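Local structure of uncharacterized protein (Staphylococcus aureus subsp. aureus, 4H0A) at residues D255-Q260 with T271-G276; R61-R66 with L206-E211. The protein is of unknown function but belongs to the CAP (cysteine-rich secretory protein) family and joins such a domain to a CAP-associated N-terminal domain. All coordinates share one frame; numbering follows the deposited sequence.

Contact 1 (D255-Q260 with T271-G276); sequences DALRGQ and TAQNVG
With Leu257 CG (chi1 175°) and Thr271 OG1 (chi1 -167°) both anti to their backbone nitrogens, the two side chains reach toward each other tip to tip. The pair joins a helix to a sheet strand of the CAP domain, whose core in this family is a layered alpha-beta-alpha sandwich. Helix 254-263 packs over strand 270-277 with the segment axes 9.4 Å apart at their closest and their N-to-C directions 128° apart. The chain therefore turns back on itself within the ten residues between the segments. Leu257 CD2 is the atom that does the touching. It stands 4.0 Å from Thr271 OG1 and equally far, 4.0 Å, from Gln273 CB, and the carbonyl oxygen of Ala272 lies beside it, 4.1 Å from that same CD2. One methyl thus meets three successive strand residues, two through their side chains and the middle one through its backbone, while the CB of Ala272 points away from the helix. Gln273, extended beyond CG, crosses the leucine obliquely. The contact is apolar in character. Thr271 OG1, beside the methyl, is hydrogen-bonded to the carbonyl oxygen of Phe320, and Gln273 NE2, farther out, to Ser317 OG, both on strand 315-322. Those bonds hold the threonine and the glutamine to the adjacent strand of the sheet. Ile319 of the same strand and Phe7 also touch Leu257, so its burial is shared with residues beyond the two segments. At the exposed border Arg258 CG lies 4.2 Å from Thr271 CG2, and that methyl also sits at the edge of the arginine guanidinium, near its plane.

Contact 2 (R61-R66 with L206-E211); sequences RVYPFR and LISLYE
Arg61 lies across from Ile207, their CA atoms 10.0 Å apart, where strand 61-65 passes the segment 206-211 with axes 11.9 Å apart at their closest and N-to-C directions 135° apart. Side chains bridge this wide separation. Arg61 bends at chi3 (50°), a turn that places NE back from the line of its aliphatic chain, and its guanidinium has a residue on each face: Ile207 CG2 stands 3.5 Å above the centre of one, and in the conformer given Tyr63 CE1 lies over the opposite one, toward the rim. NH2 carries two bonds to the helix. The one to Ser208 OG is 2.9 Å long, nearly straight and close to the guanidinium plane. The other, 2.9 Å from NH2 to Glu211 OE1, is a salt bridge made tip to tip; it is more bent, and OE1 is met from above the carboxylate plane. Glu211 OE2 stays 4.0 Å from NH2, so one oxygen alone makes the direct bridge, with the two planes 72° apart. A water completes the link, accepting from Arg61 NE and donating to Glu211 OE2. In this conformer a second water joins Tyr63 OH, at 2.7 Å from its oxygen, to Ser208 OG. Glu211 is shared further, its OE1 accepting from Tyr80 OH and its OE2 paired with Lys75, which probably favours the ionised carboxylate. Together these bonds tie the CAP-associated N-terminal domain to helix 201-219, which packs against helix 282-290 of the CAP part through Ser208 and Leu209 and also holds Arg61 NH1 through Asn204. Strand 61-65 is the outermost strand of its antiparallel sheet and pairs with strand 69-76.

Overall arrangement
Contact 2 and contact 1 come in series along the chain, the segment pair 61-66 with 206-211 closing before 255-260 with 271-276 opens. Their centres are 23 Å apart, and their nearest atoms, about 7 Å apart, do not touch. They share no helix, strand or sheet: contact 2 sets an edge strand of the antiparallel sheet of the N-terminal part against helix 201-219, whereas contact 1 packs helix 254-263 on the mixed sheet of the CAP domain. Contact 2 is thus an interface between the N-terminal part and the CAP part, and contact 1 lies within the CAP layering. Helix 282-290 touches both regions, meeting helix 201-219 and, through a weak bond from Trp289, strand 270-277.

Contact 1 (D255-Q260 with T271-G276)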
loop_
_atom_site.group_PDB
_atom_site.type_symbol
_atom_site.label_atom_id
_atom_site.label_comp_id
_atom_site.label_asym_id
_atom_site.label_seq_id
_atom_site.Cartn_x
_atom_site.Cartn_y
_atom_site.Cartn_z
ATOM N N ASP A 255 13.182 9.890 -22.275
ATOM C CA ASP A 255 14.452 10.503 -22.680
ATOM C C ASP A 255 15.146 11.107 -21.446
ATOM O O ASP A 255 16.367 11.004 -21.335
ATOM C CB ASP A 255 14.248 11.573 -23.779
ATOM C CG ASP A 255 15.330 11.557 -24.838
ATOM O OD1 ASP A 255 15.364 10.596 -25.637
ATOM O OD2 ASP A 255 16.139 12.509 -24.875
ATOM N N ALA A 256 14.370 11.704 -20.509
ATOM C CA ALA A 256 14.920 12.244 -19.258
ATOM C C ALA A 256 15.488 11.121 -18.373
ATOM O O ALA A 256 16.484 11.343 -17.691
ATOM C CB ALA A 256 13.853 13.013 -18.491
ATOM N N LEU A 257 14.867 9.922 -18.393
ATOM C CA LEU A 257 15.333 8.770 -17.608
ATOM C C LEU A 257 16.592 8.164 -18.234
ATOM O O LEU A 257 17.596 7.996 -17.541
ATOM C CB LEU A 257 14.225 7.703 -17.500
ATOM C CG LEU A 257 14.587 6.380 -16.805
ATOM C CD1 LEU A 257 15.120 6.613 -15.417
ATOM C CD2 LEU A 257 13.395 5.460 -16.760
ATOM N N ARG A 258 16.536 7.820 -19.530
ATOM C CA ARG A 258 17.686 7.234 -20.232
ATOM C C ARG A 258 18.853 8.228 -20.340
ATOM O O ARG A 258 20.003 7.800 -20.360
ATOM C CB ARG A 258 17.289 6.709 -21.615
ATOM C CG ARG A 258 16.544 5.391 -21.513
ATOM C CD ARG A 258 15.997 4.913 -22.839
ATOM N NE ARG A 258 15.509 3.536 -22.748
ATOM C CZ ARG A 258 14.952 2.855 -23.747
ATOM N NH1 ARG A 258 14.798 3.418 -24.943
ATOM N NH2 ARG A 258 14.542 1.607 -23.560
ATOM N N GLY A 259 18.550 9.525 -20.375
ATOM C CA GLY A 259 19.557 10.577 -20.394
ATOM C C GLY A 259 20.251 10.727 -19.055
ATOM O O GLY A 259 21.467 10.918 -19.013
ATOM N N GLN A 260 19.482 10.636 -17.947
ATOM C CA GLN A 260 20.038 10.730 -16.597
ATOM C C GLN A 260 20.882 9.490 -16.261
ATOM O O GLN A 260 21.871 9.627 -15.546
ATOM C CB GLN A 260 18.941 10.937 -15.537
ATOM C CG GLN A 260 18.502 12.389 -15.396
ATOM C CD GLN A 260 17.389 12.551 -14.381
ATOM O OE1 GLN A 260 16.201 12.489 -14.714
ATOM N NE2 GLN A 260 17.739 12.743 -13.115
ATOM N N THR A 271 15.450 -0.561 -18.674
ATOM C CA THR A 271 14.978 0.277 -17.574
ATOM C C THR A 271 13.534 0.723 -17.805
ATOM O O THR A 271 13.072 0.792 -18.945
ATOM C CB THR A 271 15.895 1.503 -17.410
ATOM O OG1 THR A 271 15.615 2.133 -16.156
ATOM C CG2 THR A 271 15.752 2.512 -18.555
ATOM N N ALA A 272 12.844 1.065 -16.719
ATOM C CA ALA A 272 11.467 1.558 -16.772
ATOM C C ALA A 272 11.150 2.319 -15.501
ATOM O O ALA A 272 11.975 2.343 -14.585
ATOM C CB ALA A 272 10.501 0.404 -16.962
ATOM N N GLN A 273 9.973 2.955 -15.440
ATOM C CA GLN A 273 9.599 3.759 -14.286
ATOM C C GLN A 273 8.103 3.714 -14.020
ATOM O O GLN A 273 7.312 3.837 -14.951
ATOM C CB GLN A 273 10.027 5.211 -14.531
ATOM C CG GLN A 273 9.772 6.165 -13.368
ATOM C CD GLN A 273 10.208 7.577 -13.670
ATOM O OE1 GLN A 273 10.645 7.912 -14.779
ATOM N NE2 GLN A 273 10.070 8.446 -12.684
ATOM N N ASN A 274 7.730 3.595 -12.738
ATOM C CA ASN A 274 6.348 3.650 -12.285
ATOM C C ASN A 274 6.198 4.914 -11.485
ATOM O O ASN A 274 7.077 5.221 -10.677
ATOM C CB ASN A 274 5.984 2.423 -11.453
ATOM C CG ASN A 274 5.670 1.197 -12.261
ATOM O OD1 ASN A 274 5.766 1.197 -13.479
ATOM N ND2 ASN A 274 5.327 0.108 -11.594
ATOM N N VAL A 275 5.120 5.669 -11.721
ATOM C CA VAL A 275 4.864 6.926 -11.019
ATOM C C VAL A 275 3.412 6.945 -10.540
ATOM O O VAL A 275 2.543 6.352 -11.182
ATOM C CB VAL A 275 5.178 8.164 -11.912
ATOM C CG1 VAL A 275 5.003 9.466 -11.133
ATOM C CG2 VAL A 275 6.584 8.082 -12.494
ATOM N N GLY A 276 3.177 7.621 -9.419
ATOM C CA GLY A 276 1.856 7.798 -8.831
ATOM C C GLY A 276 1.702 9.183 -8.238
ATOM O O GLY A 276 2.670 9.704 -7.682
#

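Contact 2 (R61-R66 with L206-E211)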
loop_
_atom_site.group_PDB
_atom_site.type_symbol
_atom_site.label_atom_id
_atom_site.label_comp_id
_atom_site.label_asym_id
_atom_site.label_seq_id
_atom_site.Cartn_x
_atom_site.Cartn_y
_atom_site.Cartn_z
ATOM N N ARG A 61 11.033 -1.121 12.551
ATOM C CA ARG A 61 11.001 0.293 12.224
ATOM C C ARG A 61 9.788 0.927 12.904
ATOM O O ARG A 61 8.718 0.318 12.860
ATOM C CB ARG A 61 10.844 0.342 10.675
ATOM C CG ARG A 61 11.254 1.585 9.987
ATOM C CD ARG A 61 11.564 1.394 8.516
ATOM N NE ARG A 61 10.537 0.678 7.736
ATOM C CZ ARG A 61 9.645 1.218 6.903
ATOM N NH1 ARG A 61 9.555 2.535 6.773
ATOM N NH2 ARG A 61 8.827 0.440 6.199
ATOM N N VAL A 62 9.932 2.110 13.530
ATOM C CA VAL A 62 8.803 2.843 14.136
ATOM C C VAL A 62 8.943 4.281 13.713
ATOM O O VAL A 62 10.021 4.839 13.893
ATOM C CB VAL A 62 8.735 2.731 15.677
ATOM C CG1 VAL A 62 7.559 3.543 16.246
ATOM C CG2 VAL A 62 8.658 1.265 16.116
ATOM N N TYR A 63 7.880 4.889 13.154
ATOM C CA TYR A 63 7.959 6.262 12.666
ATOM C C TYR A 63 6.610 6.969 12.672
ATOM O O TYR A 63 5.575 6.342 12.440
ATOM C CB TYR A 63 8.511 6.276 11.226
ATOM C CG TYR A 63 7.798 5.324 10.289
ATOM C CD1 TYR A 63 8.153 3.983 10.227
ATOM C CD2 TYR A 63 6.774 5.767 9.456
ATOM C CE1 TYR A 63 7.493 3.097 9.377
ATOM C CE2 TYR A 63 6.122 4.895 8.587
ATOM C CZ TYR A 63 6.479 3.557 8.552
ATOM O OH TYR A 63 5.815 2.698 7.700
ATOM N N PRO A 64 6.618 8.297 12.848
ATOM C CA PRO A 64 5.355 9.034 12.787
ATOM C C PRO A 64 4.935 9.322 11.352
ATOM O O PRO A 64 5.769 9.401 10.452
ATOM C CB PRO A 64 5.690 10.347 13.501
ATOM C CG PRO A 64 7.141 10.568 13.196
ATOM C CD PRO A 64 7.766 9.204 13.112
ATOM N N PHE A 65 3.648 9.560 11.149
ATOM C CA PHE A 65 3.168 10.105 9.885
ATOM C C PHE A 65 2.087 11.162 10.223
ATOM O O PHE A 65 1.841 11.410 11.409
ATOM C CB PHE A 65 2.756 9.037 8.882
ATOM C CG PHE A 65 1.574 8.176 9.203
ATOM C CD1 PHE A 65 1.736 6.992 9.898
ATOM C CD2 PHE A 65 0.339 8.426 8.614
ATOM C CE1 PHE A 65 0.660 6.131 10.090
ATOM C CE2 PHE A 65 -0.732 7.560 8.807
ATOM C CZ PHE A 65 -0.557 6.404 9.522
ATOM N N ARG A 66 1.598 11.903 9.218
ATOM C CA ARG A 66 0.653 13.018 9.442
ATOM C C ARG A 66 -0.590 12.625 10.258
ATOM O O ARG A 66 -0.998 11.475 10.272
ATOM C CB ARG A 66 0.182 13.657 8.108
ATOM C CG ARG A 66 -0.267 12.644 7.054
ATOM C CD ARG A 66 -1.364 13.128 6.127
ATOM N NE ARG A 66 -0.904 14.158 5.194
ATOM C CZ ARG A 66 -1.475 14.448 4.023
ATOM N NH1 ARG A 66 -2.544 13.771 3.605
ATOM N NH2 ARG A 66 -0.975 15.407 3.253
ATOM N N LEU A 206 9.152 5.768 1.363
ATOM C CA LEU A 206 10.017 5.219 0.316
ATOM C C LEU A 206 10.483 3.809 0.714
ATOM O O LEU A 206 10.481 2.911 -0.127
ATOM C CB LEU A 206 11.235 6.138 0.060
ATOM C CG LEU A 206 12.295 5.608 -0.920
ATOM C CD1 LEU A 206 11.669 5.294 -2.294
ATOM C CD2 LEU A 206 13.434 6.598 -1.067
ATOM N N ILE A 207 10.867 3.606 1.998
ATOM C CA ILE A 207 11.293 2.280 2.470
ATOM C C ILE A 207 10.110 1.310 2.381
ATOM O O ILE A 207 10.298 0.174 1.963
ATOM C CB ILE A 207 11.902 2.329 3.905
ATOM C CG1 ILE A 207 13.240 3.098 3.878
ATOM C CG2 ILE A 207 12.135 0.894 4.450
ATOM C CD1 ILE A 207 13.609 3.723 5.204
ATOM N N SER A 208 8.906 1.742 2.774
ATOM C CA SER A 208 7.710 0.883 2.653
ATOM C C SER A 208 7.405 0.556 1.187
ATOM O O SER A 208 7.004 -0.568 0.892
ATOM C CB SER A 208 6.498 1.564 3.269
ATOM O OG SER A 208 6.675 1.667 4.668
ATOM N N LEU A 209 7.612 1.533 0.269
ATOM C CA LEU A 209 7.418 1.318 -1.169
ATOM C C LEU A 209 8.335 0.179 -1.640
ATOM O O LEU A 209 7.877 -0.718 -2.329
ATOM C CB LEU A 209 7.694 2.612 -1.966
ATOM C CG LEU A 209 7.639 2.496 -3.509
ATOM C CD1 LEU A 209 6.222 2.227 -3.976
ATOM C CD2 LEU A 209 8.182 3.753 -4.160
ATOM N N TYR A 210 9.615 0.198 -1.239
ATOM C CA TYR A 210 10.558 -0.870 -1.594
ATOM C C TYR A 210 10.124 -2.205 -1.021
ATOM O O TYR A 210 10.145 -3.224 -1.716
ATOM C CB TYR A 210 11.978 -0.566 -1.050
ATOM C CG TYR A 210 12.692 0.645 -1.616
ATOM C CD1 TYR A 210 12.634 0.949 -2.977
ATOM C CD2 TYR A 210 13.554 1.399 -0.821
ATOM C CE1 TYR A 210 13.361 2.009 -3.517
ATOM C CE2 TYR A 210 14.314 2.439 -1.358
ATOM C CZ TYR A 210 14.217 2.739 -2.709
ATOM O OH TYR A 210 14.911 3.801 -3.249
ATOM N N GLU A 211 9.773 -2.211 0.271
ATOM C CA GLU A 211 9.396 -3.448 0.968
ATOM C C GLU A 211 8.126 -4.065 0.404
ATOM O O GLU A 211 8.108 -5.264 0.172
ATOM C CB GLU A 211 9.196 -3.190 2.465
ATOM C CG GLU A 211 10.503 -2.941 3.197
ATOM C CD GLU A 211 10.346 -2.515 4.642
ATOM O OE1 GLU A 211 9.220 -2.157 5.058
ATOM O OE2 GLU A 211 11.363 -2.559 5.369
HETATM O O HOH W 1 11.291 -2.019 7.830
HETATM O O HOH W 2 4.489 3.346 5.392
#